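Local coordinates for protein SxtG (Microseira wollei, PDB 6U1R) that probably transfers an amidino group from a donor to an amine acceptor, as amidinotransferases do, in the pathway that makes the paralytic shellfish toxin saxitoxin, at residues Pro181-Phe186 and Glu211-Ala216. Numbering follows the deposited sequence.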
loop_
_atom_site.group_PDB
_atom_site.type_symbol
_atom_site.label_atom_id
_atom_site.label_comp_id
_atom_site.label_asym_id
_atom_site.label_seq_id
_atom_site.Cartn_x
_atom_site.Cartn_y
_atom_site.Cartn_z
ATOM N N PRO A 181 3.536 -1.497 -0.711
ATOM C CA PRO A 181 2.792 -2.757 -0.858
ATOM C C PRO A 181 2.607 -3.442 0.492
ATOM O O PRO A 181 3.527 -3.514 1.313
ATOM C CB PRO A 181 3.665 -3.576 -1.822
ATOM C CG PRO A 181 4.434 -2.499 -2.631
ATOM C CD PRO A 181 4.701 -1.425 -1.622
ATOM N N LYS A 182 1.383 -3.908 0.751
ATOM C CA LYS A 182 1.074 -4.463 2.059
ATOM C C LYS A 182 1.793 -5.800 2.196
ATOM O O LYS A 182 1.596 -6.677 1.348
ATOM C CB LYS A 182 -0.445 -4.649 2.244
ATOM C CG LYS A 182 -0.829 -4.862 3.693
ATOM C CD LYS A 182 -2.273 -4.489 3.947
ATOM C CE LYS A 182 -2.494 -4.171 5.398
ATOM N NZ LYS A 182 -1.823 -2.908 5.792
ATOM N N PRO A 183 2.626 -6.002 3.215
ATOM C CA PRO A 183 3.436 -7.227 3.265
ATOM C C PRO A 183 2.588 -8.447 3.584
ATOM O O PRO A 183 1.519 -8.363 4.191
ATOM C CB PRO A 183 4.456 -6.939 4.378
ATOM C CG PRO A 183 3.754 -5.952 5.284
ATOM C CD PRO A 183 2.965 -5.080 4.320
ATOM N N GLN A 184 3.106 -9.607 3.169
ATOM C CA GLN A 184 2.454 -10.888 3.416
ATOM C C GLN A 184 2.620 -11.331 4.865
ATOM O O GLN A 184 1.716 -11.963 5.429
ATOM C CB GLN A 184 3.030 -11.962 2.481
ATOM C CG GLN A 184 2.804 -11.695 1.001
ATOM C CD GLN A 184 3.249 -12.849 0.109
ATOM O OE1 GLN A 184 4.449 -13.107 -0.064
ATOM N NE2 GLN A 184 2.288 -13.562 -0.441
ATOM N N LEU A 185 3.789 -11.052 5.445
ATOM C CA LEU A 185 4.125 -11.380 6.821
ATOM C C LEU A 185 4.043 -12.889 7.062
ATOM O O LEU A 185 3.614 -13.346 8.123
ATOM C CB LEU A 185 3.254 -10.595 7.807
ATOM C CG LEU A 185 3.302 -9.065 7.622
ATOM C CD1 LEU A 185 2.527 -8.327 8.739
ATOM C CD2 LEU A 185 4.740 -8.579 7.573
ATOM N N PHE A 186 4.513 -13.657 6.077
ATOM C CA PHE A 186 4.774 -15.073 6.284
ATOM C C PHE A 186 5.829 -15.281 7.374
ATOM O O PHE A 186 6.618 -14.389 7.715
ATOM C CB PHE A 186 5.276 -15.727 4.986
ATOM C CG PHE A 186 4.254 -15.834 3.878
ATOM C CD1 PHE A 186 2.926 -15.457 4.044
ATOM C CD2 PHE A 186 4.642 -16.342 2.646
ATOM C CE1 PHE A 186 2.011 -15.592 3.001
ATOM C CE2 PHE A 186 3.731 -16.484 1.615
ATOM C CZ PHE A 186 2.420 -16.115 1.793
ATOM N N GLU A 211 10.785 -9.693 2.573
ATOM C CA GLU A 211 9.974 -8.702 1.877
ATOM C C GLU A 211 10.155 -7.340 2.535
ATOM O O GLU A 211 10.617 -7.253 3.676
ATOM C CB GLU A 211 8.495 -9.096 1.875
ATOM C CG GLU A 211 7.849 -8.941 3.229
ATOM C CD GLU A 211 6.484 -9.583 3.286
ATOM O OE1 GLU A 211 5.768 -9.610 2.251
ATOM O OE2 GLU A 211 6.155 -10.064 4.384
ATOM N N PRO A 212 9.778 -6.256 1.848
ATOM C CA PRO A 212 9.982 -4.907 2.412
ATOM C C PRO A 212 9.073 -4.642 3.606
ATOM O O PRO A 212 7.849 -4.728 3.481
ATOM C CB PRO A 212 9.634 -3.977 1.243
ATOM C CG PRO A 212 9.665 -4.801 0.018
ATOM C CD PRO A 212 9.403 -6.220 0.422
ATOM N N THR A 213 9.667 -4.269 4.750
ATOM C CA THR A 213 8.914 -3.794 5.909
ATOM C C THR A 213 9.638 -2.615 6.545
ATOM O O THR A 213 10.878 -2.573 6.601
ATOM C CB THR A 213 8.668 -4.884 6.999
ATOM O OG1 THR A 213 9.905 -5.422 7.491
ATOM C CG2 THR A 213 7.806 -6.008 6.464
ATOM N N PHE A 214 8.852 -1.641 6.992
ATOM C CA PHE A 214 9.379 -0.600 7.866
ATOM C C PHE A 214 8.240 0.038 8.647
ATOM O O PHE A 214 7.080 0.032 8.216
ATOM C CB PHE A 214 10.172 0.476 7.087
ATOM C CG PHE A 214 9.346 1.345 6.160
ATOM C CD1 PHE A 214 8.679 2.465 6.650
ATOM C CD2 PHE A 214 9.268 1.070 4.800
ATOM C CE1 PHE A 214 7.947 3.270 5.809
ATOM C CE2 PHE A 214 8.534 1.888 3.943
ATOM C CZ PHE A 214 7.878 2.985 4.442
ATOM N N ASP A 215 8.597 0.560 9.822
ATOM C CA ASP A 215 7.751 1.465 10.586
ATOM C C ASP A 215 8.205 2.894 10.307
ATOM O O ASP A 215 9.411 3.177 10.248
ATOM C CB ASP A 215 7.863 1.208 12.091
ATOM C CG ASP A 215 7.061 0.002 12.565
ATOM O OD1 ASP A 215 6.691 -0.850 11.735
ATOM O OD2 ASP A 215 6.814 -0.087 13.786
ATOM N N ALA A 216 7.245 3.806 10.189
ATOM C CA ALA A 216 7.607 5.175 9.849
ATOM C C ALA A 216 8.462 5.806 10.940
ATOM O O ALA A 216 9.307 6.663 10.659
ATOM C CB ALA A 216 6.337 5.992 9.605
HETATM O O HOH W 1 5.892 -5.138 1.499
HETATM O O HOH W 2 6.354 -11.162 0.013
#
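The carboxylate of Glu211 reaches into a turn of the 181-186 loop and takes two successive peptide N-H groups, one on each oxygen, a worked example of a buried acid serving as acceptor for the backbone of a loop without regular secondary structure. Gln184 N donates to Glu211 OE1 at 2.8 Å in a nearly straight bond. It meets that oxygen on the syn side but 28° out of the carboxylate plane. Leu185 N donates to Glu211 OE2 at 2.8 Å, using its syn lone pair. The two consecutive N-H groups thus face the carboxylate together. CG of Glu211 lies between its own backbone N and carbonyl carbon (chi1 72°), and the chain then runs out extended, which carries the carboxylate to the turn.

Two waters add bridges. One donates to both Gln184 OE1 and Glu211 OE1, the latter at 2.8 Å, joining an amide and a carboxylate whose planes stand 71° apart. The other links the carbonyls Pro181 O and Pro212 O.

Hydrocarbon flanks the carboxylate: Pro183 CB rests 3.5 Å from Glu211 CD, and Leu185 CD2 comes within 3.8 Å of Glu211 OE2. The apolar pairs proper converge on Thr213 CG2, 4.1 Å from Pro183 CB and 4.2 Å from Leu185 CD2; Thr213 OG1 is hydrogen-bonded instead to Val233 O.

Around the turn, Trp124 and Arg154 bind the carbonyls of Gln184 and Leu185, and Trp161 of the second subunit meets the Phe186 ring edge-to-face. Farther along 211-216, Asp215 OD2 is hydrogen-bonded to His264 NE2, both predicted active-site residues.

Three donors, two peptide N-H groups and one water, hold the rotation of the Glu211 carboxylate, which is probably ionised; its chemistry ties a strandless loop beside the subunit interface to the segment that carries Asp215.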